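Local coordinates for protein hydrogenase 3 maturation protease (Escherichia coli, PDB 2E85) that cleaves a 32-residue peptide from the C-terminus of the precursor of HycE, the large subunit of hydrogenase 3, during its maturation, at residues N48-I53 with D102-D107; L114-D119 with K132-T137; M69-G74 with A152-E157. The protein carries 1 engineered substitution. All coordinates share one frame; numbering follows the deposited sequence.

How the interactions relate
Interactions 1 and 2 are buried and lie on opposite sides of the chain's centre. Interaction 1 joins two helices beside the central sheet, 50-56 and 97-108. Interaction 2 joins a strand of that sheet, 111-116, to helix 129-141 over it. Strand 111-116 follows helix 97-108 in the chain. Interaction 3 is only partly buried and joins two loops nearer the surface. All three meet through aliphatic or thioether groups alone. Interaction 1 differs in having one calcium ion bound just before helix 50-56 and another on helix 97-108. Interactions 2 and 3 touch each other: Gln-117 O accepts a probable hydrogen bond from Gly-74 N at 2.8 Å. Interaction 2 is nested within the loop closed by interaction 3.

Interaction 1: residues N48-I53 with D102-D107; sequences NDIVAI and DQLKED. With CA (calcium ion), chain E; CA (calcium ion), chain G.
Ile-50 and Leu-104 meet between helix 50-56 and helix 97-108, and their side chains cross obliquely. The end methyl of Ile-50 does the touching. Ile-50 CD1 lies 3.8 Å from Leu-104 CD1. The same Ile-50 CD1 is 3.9 Å from Leu-104 CD2. One methyl therefore sits against the forked end of the leucine. The first torsion of Leu-104 sets CG anti to its carbonyl carbon (chi1 -73°), and the fork opens toward helix 50-56. Ile-53 adds a looser touch with its branch methyl: Ile-53 CG2 is 4.4 Å from Leu-104 CD2. Its CG1 branch leads away from the leucine.

The polar groups take other directions. Asn-48 OD1 binds one calcium ion at 2.2 Å, and Asp-49 grips the same ion with both carboxylate oxygens. Gly-42 O and Ala-45 O complete that site with two waters. Gln-103 OE1 binds a second calcium ion at 2.3 Å. Glu-106 OE1, Asp-102 OD1 of the second subunit and three waters are further ligands of this ion. One of these waters also donates to Gln-103 O and to Asp-107 OD1.

Ile-53 and Leu-104 both touch Leu-61 of strand 60-66. Ile-50 also packs on Tyr-99 of the second subunit, so the contact borders the interface. It is aliphatic helix-helix packing beside the central sheet of an alpha/beta fold, with a calcium site between subunits on the outer side of helix 97-108.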
loop_
_atom_site.group_PDB
_atom_site.type_symbol
_atom_site.label_atom_id
_atom_site.label_comp_id
_atom_site.label_asym_id
_atom_site.label_seq_id
_atom_site.Cartn_x
_atom_site.Cartn_y
_atom_site.Cartn_z
ATOM N N ASN B 48 6.365 3.761 2.303
ATOM C CA ASN B 48 7.236 3.716 3.476
ATOM C C ASN B 48 7.204 5.017 4.301
ATOM O O ASN B 48 7.978 5.184 5.248
ATOM C CB ASN B 48 8.664 3.352 3.051
ATOM C CG ASN B 48 9.358 4.468 2.294
ATOM O OD1 ASN B 48 8.714 5.276 1.637
ATOM N ND2 ASN B 48 10.695 4.522 2.397
ATOM N N ASP B 49 6.279 5.914 3.965
ATOM C CA ASP B 49 6.141 7.192 4.676
ATOM C C ASP B 49 4.917 7.147 5.590
ATOM O O ASP B 49 4.697 8.043 6.411
ATOM C CB ASP B 49 6.023 8.374 3.690
ATOM C CG ASP B 49 7.176 8.408 2.658
ATOM O OD1 ASP B 49 8.354 8.243 3.053
ATOM O OD2 ASP B 49 6.893 8.563 1.447
ATOM N N ILE B 50 4.111 6.101 5.420
ATOM C CA ILE B 50 2.820 6.005 6.119
ATOM C C ILE B 50 2.959 5.926 7.643
ATOM O O ILE B 50 2.257 6.651 8.388
ATOM C CB ILE B 50 1.983 4.817 5.582
ATOM C CG1 ILE B 50 1.631 5.045 4.110
ATOM C CG2 ILE B 50 0.721 4.639 6.414
ATOM C CD1 ILE B 50 0.787 6.303 3.761
ATOM N N VAL B 51 3.868 5.077 8.111
ATOM C CA VAL B 51 4.039 4.888 9.559
ATOM C C VAL B 51 4.356 6.222 10.267
ATOM O O VAL B 51 3.722 6.538 11.280
ATOM C CB VAL B 51 5.062 3.772 9.877
ATOM C CG1 VAL B 51 5.360 3.713 11.379
ATOM C CG2 VAL B 51 4.496 2.423 9.415
ATOM N N ALA B 52 5.267 7.012 9.698
ATOM C CA ALA B 52 5.626 8.322 10.265
ATOM C C ALA B 52 4.458 9.286 10.266
ATOM O O ALA B 52 4.244 9.992 11.245
ATOM C CB ALA B 52 6.802 8.936 9.508
ATOM N N ILE B 53 3.728 9.335 9.154
ATOM C CA ILE B 53 2.567 10.223 9.057
ATOM C C ILE B 53 1.548 9.874 10.137
ATOM O O ILE B 53 1.051 10.753 10.825
ATOM C CB ILE B 53 1.937 10.179 7.665
ATOM C CG1 ILE B 53 2.927 10.730 6.627
ATOM C CG2 ILE B 53 0.625 11.013 7.632
ATOM C CD1 ILE B 53 3.486 12.146 6.841
ATOM N N ASP B 102 -7.527 6.478 0.994
ATOM C CA ASP B 102 -8.775 6.162 1.694
ATOM C C ASP B 102 -8.495 5.781 3.158
ATOM O O ASP B 102 -9.244 6.168 4.064
ATOM C CB ASP B 102 -9.560 5.070 0.965
ATOM C CG ASP B 102 -10.007 5.485 -0.446
ATOM O OD1 ASP B 102 -9.856 6.689 -0.829
ATOM O OD2 ASP B 102 -10.506 4.603 -1.202
ATOM N N GLN B 103 -7.426 5.016 3.386
ATOM C CA GLN B 103 -7.043 4.612 4.754
ATOM C C GLN B 103 -6.488 5.774 5.555
ATOM O O GLN B 103 -6.772 5.902 6.731
ATOM C CB GLN B 103 -6.063 3.449 4.735
ATOM C CG GLN B 103 -6.739 2.151 4.278
ATOM C CD GLN B 103 -7.904 1.779 5.206
ATOM O OE1 GLN B 103 -7.717 1.717 6.419
ATOM N NE2 GLN B 103 -9.106 1.565 4.640
ATOM N N LEU B 104 -5.698 6.625 4.911
ATOM C CA LEU B 104 -5.237 7.831 5.595
ATOM C C LEU B 104 -6.427 8.691 6.013
ATOM O O LEU B 104 -6.438 9.233 7.125
ATOM C CB LEU B 104 -4.314 8.641 4.692
ATOM C CG LEU B 104 -2.930 8.008 4.505
ATOM C CD1 LEU B 104 -2.237 8.637 3.293
ATOM C CD2 LEU B 104 -2.057 8.098 5.763
ATOM N N LYS B 105 -7.423 8.792 5.140
ATOM C CA LYS B 105 -8.606 9.622 5.425
ATOM C C LYS B 105 -9.379 9.142 6.641
ATOM O O LYS B 105 -10.038 9.936 7.334
ATOM C CB LYS B 105 -9.555 9.679 4.229
ATOM C CG LYS B 105 -9.188 10.754 3.208
ATOM C CD LYS B 105 -10.226 10.885 2.119
ATOM C CE LYS B 105 -10.157 9.687 1.188
ATOM N NZ LYS B 105 -11.454 9.300 0.583
ATOM N N GLU B 106 -9.308 7.848 6.906
ATOM C CA GLU B 106 -9.957 7.295 8.092
ATOM C C GLU B 106 -9.237 7.684 9.374
ATOM O O GLU B 106 -9.865 7.805 10.433
ATOM C CB GLU B 106 -10.101 5.782 7.956
ATOM C CG GLU B 106 -11.103 5.418 6.858
ATOM C CD GLU B 106 -11.204 3.918 6.567
ATOM O OE1 GLU B 106 -10.585 3.105 7.291
ATOM O OE2 GLU B 106 -11.925 3.565 5.606
ATOM N N ASP B 107 -7.934 7.909 9.271
ATOM C CA ASP B 107 -7.103 8.195 10.443
ATOM C C ASP B 107 -6.832 9.684 10.653
ATOM O O ASP B 107 -6.444 10.093 11.754
ATOM C CB ASP B 107 -5.784 7.448 10.350
ATOM C CG ASP B 107 -5.955 5.944 10.478
ATOM O OD1 ASP B 107 -7.066 5.484 10.817
ATOM O OD2 ASP B 107 -4.976 5.233 10.231
HETATM CA CA CA E . 8.955 7.296 0.687
HETATM CA CA CA G . -8.852 2.018 8.396
HETATM O O HOH W 1 11.224 7.486 1.704
HETATM O O HOH W 2 -7.478 3.969 8.685
HETATM O O HOH W 3 10.354 6.322 -1.094
HETATM O O HOH W 4 -10.207 2.898 10.253
HETATM O O HOH W 5 -7.525 0.745 9.909
#

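Interaction 2: residues L114-D119 with K132-T137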
loop_
_atom_site.group_PDB
_atom_site.type_symbol
_atom_site.label_atom_id
_atom_site.label_comp_id
_atom_site.label_asym_id
_atom_site.label_seq_id
_atom_site.Cartn_x
_atom_site.Cartn_y
_atom_site.Cartn_z
ATOM N N LEU B 114 -2.910 16.787 -4.128
ATOM C CA LEU B 114 -2.635 17.793 -5.138
ATOM C C LEU B 114 -1.647 17.322 -6.219
ATOM O O LEU B 114 -0.513 16.923 -5.923
ATOM C CB LEU B 114 -2.093 19.047 -4.465
ATOM C CG LEU B 114 -1.834 20.276 -5.336
ATOM C CD1 LEU B 114 -1.885 21.538 -4.498
ATOM C CD2 LEU B 114 -0.497 20.221 -6.099
ATOM N N GLY B 115 -2.097 17.362 -7.467
ATOM C CA GLY B 115 -1.293 16.931 -8.603
ATOM C C GLY B 115 -0.789 18.150 -9.343
ATOM O O GLY B 115 -1.482 19.179 -9.455
ATOM N N ILE B 116 0.418 18.027 -9.861
ATOM C CA ILE B 116 0.998 19.033 -10.732
ATOM C C ILE B 116 1.341 18.296 -12.013
ATOM O O ILE B 116 2.052 17.257 -11.960
ATOM C CB ILE B 116 2.335 19.577 -10.180
ATOM C CG1 ILE B 116 2.120 20.307 -8.867
ATOM C CG2 ILE B 116 3.057 20.460 -11.223
ATOM C CD1 ILE B 116 3.389 20.569 -8.059
ATOM N N GLN B 117 0.902 18.849 -13.145
ATOM C CA GLN B 117 1.173 18.224 -14.447
ATOM C C GLN B 117 2.623 18.354 -14.873
ATOM O O GLN B 117 3.101 19.460 -15.097
ATOM C CB GLN B 117 0.293 18.847 -15.520
ATOM C CG GLN B 117 0.571 18.268 -16.908
ATOM C CD GLN B 117 0.018 16.918 -17.067
ATOM O OE1 GLN B 117 -1.154 16.690 -16.763
ATOM N NE2 GLN B 117 0.828 15.996 -17.563
ATOM N N PRO B 118 3.323 17.211 -15.028
ATOM C CA PRO B 118 4.659 17.295 -15.611
ATOM C C PRO B 118 4.624 17.393 -17.118
ATOM O O PRO B 118 3.600 17.085 -17.776
ATOM C CB PRO B 118 5.300 15.966 -15.219
ATOM C CG PRO B 118 4.184 15.011 -15.211
ATOM C CD PRO B 118 3.005 15.832 -14.610
ATOM N N ASP B 119 5.753 17.816 -17.659
ATOM C CA ASP B 119 5.967 17.772 -19.083
ATOM C C ASP B 119 6.891 16.653 -19.440
ATOM O O ASP B 119 6.518 15.733 -20.182
ATOM C CB ASP B 119 6.536 19.074 -19.618
ATOM C CG ASP B 119 6.405 19.164 -21.157
ATOM O OD1 ASP B 119 5.831 18.181 -21.703
ATOM O OD2 ASP B 119 6.898 20.156 -21.758
ATOM N N LYS B 132 8.400 24.471 -12.390
ATOM C CA LYS B 132 9.075 25.281 -11.371
ATOM C C LYS B 132 8.133 26.329 -10.848
ATOM O O LYS B 132 8.039 26.525 -9.632
ATOM C CB LYS B 132 10.340 25.941 -11.924
ATOM C CG LYS B 132 11.462 24.939 -12.224
ATOM C CD LYS B 132 12.654 25.704 -12.790
ATOM C CE LYS B 132 13.690 24.798 -13.371
ATOM N NZ LYS B 132 14.923 25.600 -13.622
ATOM N N ASP B 133 7.451 27.010 -11.778
ATOM C CA ASP B 133 6.397 27.994 -11.465
ATOM C C ASP B 133 5.239 27.387 -10.635
ATOM O O ASP B 133 4.729 28.026 -9.702
ATOM C CB ASP B 133 5.823 28.599 -12.761
ATOM C CG ASP B 133 6.830 29.449 -13.532
ATOM O OD1 ASP B 133 7.885 29.836 -12.987
ATOM O OD2 ASP B 133 6.544 29.738 -14.709
ATOM N N ALA B 134 4.806 26.163 -10.979
ATOM C CA ALA B 134 3.692 25.513 -10.272
ATOM C C ALA B 134 4.137 25.241 -8.849
ATOM O O ALA B 134 3.350 25.390 -7.907
ATOM C CB ALA B 134 3.307 24.173 -10.981
ATOM N N VAL B 135 5.392 24.805 -8.692
ATOM C CA VAL B 135 5.911 24.500 -7.340
ATOM C C VAL B 135 5.951 25.760 -6.474
ATOM O O VAL B 135 5.498 25.756 -5.337
ATOM C CB VAL B 135 7.287 23.748 -7.392
ATOM C CG1 VAL B 135 7.848 23.673 -5.982
ATOM C CG2 VAL B 135 7.063 22.339 -7.983
ATOM N N GLU B 136 6.415 26.852 -7.065
ATOM C CA GLU B 136 6.290 28.165 -6.395
ATOM C C GLU B 136 4.847 28.545 -6.042
ATOM O O GLU B 136 4.584 29.062 -4.950
ATOM C CB GLU B 136 6.965 29.230 -7.264
ATOM C CG GLU B 136 7.104 30.606 -6.609
ATOM C CD GLU B 136 8.001 30.660 -5.359
ATOM O OE1 GLU B 136 8.869 29.781 -5.117
ATOM O OE2 GLU B 136 7.854 31.645 -4.609
ATOM N N THR B 137 3.907 28.300 -6.961
ATOM C CA THR B 137 2.513 28.637 -6.710
ATOM C C THR B 137 1.974 27.895 -5.475
ATOM O O THR B 137 1.357 28.488 -4.599
ATOM C CB THR B 137 1.626 28.379 -7.966
ATOM O OG1 THR B 137 2.105 29.194 -9.041
ATOM C CG2 THR B 137 0.176 28.746 -7.687
#
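Ile-116 faces helix 129-141 from the end of strand 111-116. Its CB carries two branches with different partners. The short branch ends at once in a methyl. Ile-116 CG2 stands anti to the backbone N and lies 3.7 Å from Ala-134 CB, in a methyl-to-methyl contact. The longer branch starts at CG1, which is anti to the carbonyl carbon (chi1 -64°). It then runs extended to CD1 (chi2 165°). At its end, Ile-116 CD1 meets Val-135 CG2 at 4.1 Å. The side chains of Ile-116 and Val-135 cross at about a right angle. One isoleucine thus touches two successive residues of the helix, and both touches are purely apolar.

Some polar groups beside the contact bond within their own segment. Gln-117 NE2 donates to Pro-118 O at 3.0 Å, in the carbonyl plane and on a lone pair. The bond is fairly straight, with an N-H...O angle of 162°. Gln-117 NE2 also bonds Asp-68 OD1. On the helix, Thr-137 OG1 and Thr-137 N reach Asp-133 O from opposite faces of its carbonyl plane.

The side chain of Ile-116 is about 7 Å from that of Asp-65, which binds calcium here and, by similarity, probably nickel. Ile-116 also touches Val-64 of strand 60-66, the parallel neighbour of its own strand. Both Ile-116 and Val-135 lie on Ala-21 of helix 21-31, while Ala-134 touches Ile-76 of strand 76-78. The contact thus packs helix 129-141 against the sheet, with helix 21-31 alongside.

Interaction 3: residues M69-G74 with A152-E157; sequences MGLNPG and AQLAVE
Met-69 turns CG anti to its carbonyl carbon (chi1 -64°), and an extended second torsion (chi2 170°) carries SD onward. This brings its CB, CG and SD up against Leu-154, at a slant to it. Leu-154 itself has a chi1 of -146°, off the staggered positions. Met-69 CG is 3.8 Å from Leu-154 CD1. Further along, Met-69 SD lies 3.9 Å from Leu-154 CG. Nearer the backbone, Met-69 CB comes within 3.9 Å of Leu-154 CD2. Leu-71 supplies a lighter touch, with Leu-71 CD1 4.1 Å from Leu-154 CD2. These two leucines run alongside with their ends pointing opposite ways.

Replacing Leu-154 by an alanine would probably open a gap beside Met-69, leaving the methionine less restrained and Leu-71 without this partner.

Gln-117 OE1 accepts hydrogen bonds from Met-69 N and Leu-71 N, which fixes the backbone on one side. On the other, Leu-154 shares backbone hydrogen bonding with Ile-78, and its side chain also touches Arg-77 and Ile-79. Between the two segments there is no hydrogen bond or salt bridge. The link between this loop and the C-terminal tail therefore rests on apolar packing, with the buried Leu-154 as its shared partner.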
loop_
_atom_site.group_PDB
_atom_site.type_symbol
_atom_site.label_atom_id
_atom_site.label_comp_id
_atom_site.label_asym_id
_atom_site.label_seq_id
_atom_site.Cartn_x
_atom_site.Cartn_y
_atom_site.Cartn_z
ATOM N N MET B 69 -2.131 14.109 -15.761
ATOM C CA MET B 69 -3.577 14.315 -15.667
ATOM C C MET B 69 -4.147 14.674 -17.032
ATOM O O MET B 69 -5.346 14.984 -17.150
ATOM C CB MET B 69 -3.911 15.421 -14.640
ATOM C CG MET B 69 -3.520 15.126 -13.138
ATOM S SD MET B 69 -3.669 16.549 -12.006
ATOM C CE MET B 69 -2.320 17.610 -12.631
ATOM N N GLY B 70 -3.279 14.665 -18.039
ATOM C CA GLY B 70 -3.650 15.028 -19.418
ATOM C C GLY B 70 -3.846 16.513 -19.653
ATOM O O GLY B 70 -4.511 16.912 -20.614
ATOM N N LEU B 71 -3.248 17.344 -18.804
ATOM C CA LEU B 71 -3.367 18.805 -18.857
ATOM C C LEU B 71 -2.126 19.485 -19.445
ATOM O O LEU B 71 -1.141 18.802 -19.758
ATOM C CB LEU B 71 -3.649 19.352 -17.437
ATOM C CG LEU B 71 -4.982 18.938 -16.787
ATOM C CD1 LEU B 71 -5.203 19.569 -15.401
ATOM C CD2 LEU B 71 -6.117 19.281 -17.702
ATOM N N ASN B 72 -2.160 20.819 -19.601
ATOM C CA ASN B 72 -0.911 21.510 -19.951
ATOM C C ASN B 72 0.112 21.420 -18.838
ATOM O O ASN B 72 -0.263 21.396 -17.681
ATOM C CB ASN B 72 -1.155 22.965 -20.262
ATOM C CG ASN B 72 -2.016 23.138 -21.497
ATOM O OD1 ASN B 72 -2.227 22.179 -22.257
ATOM N ND2 ASN B 72 -2.503 24.345 -21.710
ATOM N N PRO B 73 1.409 21.378 -19.189
ATOM C CA PRO B 73 2.482 21.357 -18.178
ATOM C C PRO B 73 2.301 22.477 -17.137
ATOM O O PRO B 73 2.031 23.640 -17.495
ATOM C CB PRO B 73 3.763 21.550 -19.026
ATOM C CG PRO B 73 3.410 20.982 -20.368
ATOM C CD PRO B 73 1.950 21.365 -20.568
ATOM N N GLY B 74 2.406 22.114 -15.858
ATOM C CA GLY B 74 2.371 23.095 -14.773
ATOM C C GLY B 74 0.979 23.343 -14.211
ATOM O O GLY B 74 0.842 24.020 -13.179
ATOM N N ALA B 152 -8.392 24.266 -8.297
ATOM C CA ALA B 152 -9.535 23.581 -8.931
ATOM C C ALA B 152 -9.446 22.072 -8.798
ATOM O O ALA B 152 -8.351 21.510 -8.763
ATOM C CB ALA B 152 -9.633 23.928 -10.387
ATOM N N GLN B 153 -10.609 21.429 -8.749
ATOM C CA GLN B 153 -10.708 19.977 -8.806
ATOM C C GLN B 153 -10.406 19.499 -10.213
ATOM O O GLN B 153 -10.883 20.128 -11.163
ATOM C CB GLN B 153 -12.136 19.583 -8.434
ATOM C CG GLN B 153 -12.320 18.098 -8.232
ATOM C CD GLN B 153 -11.739 17.634 -6.926
ATOM O OE1 GLN B 153 -10.751 16.906 -6.908
ATOM N NE2 GLN B 153 -12.329 18.081 -5.808
ATOM N N LEU B 154 -9.610 18.425 -10.358
ATOM C CA LEU B 154 -9.421 17.757 -11.642
ATOM C C LEU B 154 -10.768 17.265 -12.125
ATOM O O LEU B 154 -11.504 16.627 -11.373
ATOM C CB LEU B 154 -8.493 16.526 -11.543
ATOM C CG LEU B 154 -7.506 16.018 -12.614
ATOM C CD1 LEU B 154 -7.273 14.530 -12.536
ATOM C CD2 LEU B 154 -7.620 16.497 -14.093
ATOM N N ALA B 155 -11.088 17.588 -13.374
ATOM C CA ALA B 155 -12.278 17.046 -14.019
ATOM C C ALA B 155 -12.006 15.722 -14.698
ATOM O O ALA B 155 -11.354 15.680 -15.740
ATOM C CB ALA B 155 -12.836 18.062 -15.016
ATOM N N VAL B 156 -12.493 14.636 -14.102
ATOM C CA VAL B 156 -12.422 13.301 -14.717
ATOM C C VAL B 156 -13.821 12.699 -14.814
ATOM O O VAL B 156 -14.532 12.569 -13.808
ATOM C CB VAL B 156 -11.491 12.306 -13.961
ATOM C CG1 VAL B 156 -11.079 11.147 -14.885
ATOM C CG2 VAL B 156 -10.261 12.992 -13.452
ATOM N N GLU B 157 -14.185 12.297 -16.029
ATOM C CA GLU B 157 -15.548 11.871 -16.341
ATOM C C GLU B 157 -15.638 10.373 -16.633
ATOM O O GLU B 157 -15.402 9.601 -15.680
ATOM C CB GLU B 157 -16.080 12.677 -17.511
#